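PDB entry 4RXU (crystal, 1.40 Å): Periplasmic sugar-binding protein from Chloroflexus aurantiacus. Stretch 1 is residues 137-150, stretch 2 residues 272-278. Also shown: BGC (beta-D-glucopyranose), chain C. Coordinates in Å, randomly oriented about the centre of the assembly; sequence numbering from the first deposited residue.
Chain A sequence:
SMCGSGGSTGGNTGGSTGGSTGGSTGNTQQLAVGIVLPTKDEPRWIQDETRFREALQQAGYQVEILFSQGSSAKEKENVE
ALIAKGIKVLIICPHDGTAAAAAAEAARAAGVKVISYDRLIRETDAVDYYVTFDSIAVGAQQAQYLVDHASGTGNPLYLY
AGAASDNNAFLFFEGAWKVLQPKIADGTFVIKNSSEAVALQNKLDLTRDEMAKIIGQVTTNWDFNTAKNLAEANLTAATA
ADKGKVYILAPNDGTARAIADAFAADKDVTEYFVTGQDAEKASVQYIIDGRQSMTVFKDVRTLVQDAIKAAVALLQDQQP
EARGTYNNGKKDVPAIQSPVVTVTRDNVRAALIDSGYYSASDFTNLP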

# COMPACT_ATOMS: atom_id res chain seq x y z
N ALA A 137 -2.53 -9.63 -3.64
CA ALA A 137 -3.48 -10.19 -2.69
C ALA A 137 -4.18 -9.08 -1.89
O ALA A 137 -5.35 -9.22 -1.59
CB ALA A 137 -2.80 -11.18 -1.75
N VAL A 138 -3.48 -7.99 -1.55
CA VAL A 138 -4.18 -6.85 -0.91
C VAL A 138 -5.38 -6.39 -1.77
O VAL A 138 -6.52 -6.27 -1.28
CB VAL A 138 -3.24 -5.65 -0.70
CG1 VAL A 138 -4.01 -4.45 -0.20
CG2 VAL A 138 -2.12 -6.02 0.24
N GLY A 139 -5.14 -6.13 -3.05
CA GLY A 139 -6.23 -5.63 -3.91
C GLY A 139 -7.32 -6.66 -4.10
O GLY A 139 -8.48 -6.32 -4.09
N ALA A 140 -6.92 -7.91 -4.28
CA ALA A 140 -7.88 -9.02 -4.43
C ALA A 140 -8.75 -9.11 -3.19
O ALA A 140 -9.97 -9.24 -3.31
CB ALA A 140 -7.17 -10.34 -4.68
N GLN A 141 -8.15 -9.00 -2.01
CA GLN A 141 -8.92 -9.08 -0.78
C GLN A 141 -9.87 -7.91 -0.61
O GLN A 141 -10.99 -8.04 -0.14
CB GLN A 141 -8.00 -9.19 0.43
CG GLN A 141 -7.40 -10.57 0.57
CD GLN A 141 -6.54 -10.68 1.82
OE1 GLN A 141 -6.77 -10.01 2.80
NE2 GLN A 141 -5.58 -11.56 1.80
N GLN A 142 -9.41 -6.73 -0.99
CA GLN A 142 -10.29 -5.57 -0.95
C GLN A 142 -11.51 -5.81 -1.84
O GLN A 142 -12.66 -5.63 -1.42
CB GLN A 142 -9.53 -4.31 -1.39
CG GLN A 142 -8.47 -3.88 -0.41
CD GLN A 142 -7.62 -2.77 -0.92
OE1 GLN A 142 -7.45 -2.62 -2.12
NE2 GLN A 142 -7.08 -1.98 -0.02
N ALA A 143 -11.25 -6.17 -3.08
CA ALA A 143 -12.36 -6.40 -4.01
C ALA A 143 -13.27 -7.56 -3.59
O ALA A 143 -14.50 -7.48 -3.72
CB ALA A 143 -11.82 -6.65 -5.41
N GLN A 144 -12.66 -8.63 -3.10
CA GLN A 144 -13.41 -9.82 -2.71
C GLN A 144 -14.39 -9.48 -1.57
O GLN A 144 -15.52 -9.95 -1.57
CB GLN A 144 -12.48 -10.97 -2.34
CG GLN A 144 -13.20 -12.30 -2.22
CD GLN A 144 -13.75 -12.75 -3.55
OE1 GLN A 144 -13.00 -12.90 -4.51
NE2 GLN A 144 -15.06 -12.95 -3.62
N TYR A 145 -13.97 -8.62 -0.65
CA TYR A 145 -14.85 -8.17 0.43
C TYR A 145 -16.10 -7.49 -0.16
O TYR A 145 -17.23 -7.78 0.24
CB TYR A 145 -14.13 -7.23 1.42
CG TYR A 145 -15.07 -6.79 2.51
CD1 TYR A 145 -15.91 -5.70 2.32
CD2 TYR A 145 -15.16 -7.50 3.69
CE1 TYR A 145 -16.81 -5.30 3.28
CE2 TYR A 145 -16.06 -7.12 4.68
CZ TYR A 145 -16.87 -6.03 4.47
OH TYR A 145 -17.77 -5.65 5.42
N LEU A 146 -15.90 -6.64 -1.15
CA LEU A 146 -17.01 -5.93 -1.77
C LEU A 146 -17.94 -6.93 -2.46
O LEU A 146 -19.17 -6.88 -2.28
CB LEU A 146 -16.51 -4.89 -2.76
CG LEU A 146 -15.72 -3.75 -2.11
CD1 LEU A 146 -15.18 -2.83 -3.19
CD2 LEU A 146 -16.49 -2.90 -1.10
N VAL A 147 -17.34 -7.82 -3.24
CA VAL A 147 -18.11 -8.85 -3.95
C VAL A 147 -18.93 -9.70 -2.97
O VAL A 147 -20.13 -9.96 -3.20
CB VAL A 147 -17.18 -9.76 -4.78
CG1 VAL A 147 -17.96 -10.90 -5.40
CG2 VAL A 147 -16.50 -8.97 -5.91
N ASP A 148 -18.31 -10.08 -1.85
CA ASP A 148 -18.95 -10.97 -0.90
C ASP A 148 -20.13 -10.33 -0.21
O ASP A 148 -21.00 -11.03 0.34
CB ASP A 148 -17.94 -11.46 0.15
CG ASP A 148 -16.93 -12.47 -0.40
OD1 ASP A 148 -17.07 -12.97 -1.54
OD2 ASP A 148 -15.95 -12.77 0.32
N HIS A 149 -20.17 -9.00 -0.23
CA HIS A 149 -21.28 -8.24 0.35
C HIS A 149 -22.26 -7.62 -0.63
O HIS A 149 -23.08 -6.80 -0.24
CB HIS A 149 -20.74 -7.18 1.29
CG HIS A 149 -20.14 -7.78 2.50
ND1 HIS A 149 -18.86 -8.29 2.54
CD2 HIS A 149 -20.69 -8.05 3.70
CE1 HIS A 149 -18.64 -8.83 3.72
NE2 HIS A 149 -19.73 -8.68 4.45
N ALA A 150 -22.18 -8.02 -1.90
CA ALA A 150 -23.10 -7.50 -2.93
C ALA A 150 -23.93 -8.64 -3.44
O ALA A 150 -23.41 -9.76 -3.60
CB ALA A 150 -22.30 -6.90 -4.08
N TYR A 272 -23.00 2.04 2.90
CA TYR A 272 -21.81 1.87 2.09
C TYR A 272 -20.91 0.80 2.70
O TYR A 272 -20.87 0.61 3.93
CB TYR A 272 -21.03 3.18 1.89
CG TYR A 272 -20.43 3.74 3.16
CD1 TYR A 272 -19.20 3.30 3.64
CD2 TYR A 272 -21.09 4.74 3.87
CE1 TYR A 272 -18.66 3.80 4.82
CE2 TYR A 272 -20.56 5.27 5.05
CZ TYR A 272 -19.36 4.80 5.52
OH TYR A 272 -18.86 5.32 6.69
N PHE A 273 -20.23 0.09 1.80
CA PHE A 273 -19.18 -0.85 2.11
C PHE A 273 -17.88 -0.26 1.59
O PHE A 273 -17.81 0.17 0.44
CB PHE A 273 -19.47 -2.19 1.45
CG PHE A 273 -20.71 -2.85 1.97
CD1 PHE A 273 -21.96 -2.57 1.41
CD2 PHE A 273 -20.63 -3.72 3.03
CE1 PHE A 273 -23.10 -3.17 1.91
CE2 PHE A 273 -21.77 -4.33 3.53
CZ PHE A 273 -23.00 -4.05 2.97
N VAL A 274 -16.86 -0.15 2.44
CA VAL A 274 -15.61 0.49 2.04
C VAL A 274 -14.41 -0.29 2.56
O VAL A 274 -14.38 -0.79 3.70
CB VAL A 274 -15.50 1.97 2.52
CG1 VAL A 274 -15.48 2.08 4.04
CG2 VAL A 274 -14.30 2.64 1.88
N THR A 275 -13.41 -0.37 1.70
CA THR A 275 -12.20 -1.14 1.93
C THR A 275 -11.08 -0.24 2.45
O THR A 275 -11.26 0.95 2.59
CB THR A 275 -11.75 -1.85 0.64
OG1 THR A 275 -11.41 -0.88 -0.36
CG2 THR A 275 -12.83 -2.74 0.13
N GLY A 276 -9.94 -0.85 2.75
CA GLY A 276 -8.74 -0.11 3.16
C GLY A 276 -7.56 -1.04 3.35
O GLY A 276 -7.62 -2.21 3.02
N GLN A 277 -6.46 -0.49 3.83
CA GLN A 277 -5.31 -1.29 4.24
C GLN A 277 -4.39 -0.47 5.13
O GLN A 277 -4.42 0.75 5.07
CB GLN A 277 -4.50 -1.80 3.04
CG GLN A 277 -3.71 -0.73 2.32
CD GLN A 277 -2.89 -1.31 1.19
OE1 GLN A 277 -1.99 -2.13 1.41
NE2 GLN A 277 -3.21 -0.91 -0.03
N ASP A 278 -3.62 -1.22 5.93
CA ASP A 278 -2.52 -0.76 6.80
C ASP A 278 -2.89 -0.87 8.29
O ASP A 278 -2.02 -0.76 9.15
CB ASP A 278 -2.08 0.68 6.53
CG ASP A 278 -1.44 0.89 5.15
OD1 ASP A 278 -1.07 -0.08 4.45
OD2 ASP A 278 -1.27 2.08 4.80
C2 BGC C . 2.05 1.04 0.89
C3 BGC C . 0.73 1.18 1.63
C4 BGC C . 0.49 2.65 1.95
C5 BGC C . 0.62 3.51 0.69
C6 BGC C . 0.55 4.99 0.96
C1 BGC C . 1.86 1.87 -0.37
O1 BGC C . 2.88 1.68 -1.30
O2 BGC C . 2.27 -0.35 0.59
O3 BGC C . 0.82 0.41 2.83
O4 BGC C . -0.86 2.80 2.41
O5 BGC C . 1.84 3.24 0.03
O6 BGC C . 1.44 5.38 2.01

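The strand at the start of stretch 2 runs nearly antiparallel to the helix of stretch 1, at 160° between their N-to-C directions, and its axis comes within 8.9 Å of the helix axis. Tyr272 makes no contact with the helix; the packing begins at Phe273, whose CA-to-CB bond points toward it. With chi1 in the m well, the Phe273 ring lies among the side chains at the C-terminal end of stretch 1. His149 CB sits 3.8 Å from Phe273 CE2, over one face of the ring, a CH-pi contact, while Tyr145 CE1 approaches Phe273 CD2 at 4.1 Å. His149 is itself tethered, its ND1 donating to Tyr145 O at 2.9 Å. Leu146 CD2 adds an apolar contact to Phe273 CB at 4.0 Å. The flat phenyl ring offers a face to His149 CB and meets Tyr145 as well, while the methylene at CB meets Leu146.

Val274, in the alternation usual in a strand, points away from the helix and contributes little. Thr275 turns back toward it, and here the backbones are close: the CA atoms of Thr275 and Gln142 are 5.6 Å apart. The small, branched threonine fits this gap. Thr275 CG2 packs 3.8 Å from Leu146 CG and 3.3 Å from Gln142 O, while OG1 is hydrogen-bonded elsewhere in the structure.

Gly276 has no side chain, but its carbonyl receives the one hydrogen bond between the stretches: Gln142 NE2 donates to Gly276 O at 3.1 Å, with a nearly straight angle of 173°. Glutamine suits this buried site because its long, uncharged side chain carries an amide donor from the helix to a backbone acceptor.

Gln277 points toward the helix, and its OE1 lies 3.5 Å from Val138 CG1, a van der Waals contact. Glutamine suits this buried place because its amide OE1 and NE2 are both hydrogen-bonded elsewhere in the structure, leaving neither unsatisfied beside the apolar Val138. Asp278 leaves the interface and instead binds glucose, accepting hydrogen bonds from BGC O3 to OD1 and from BGC O4 to OD2, both at 2.5 Å.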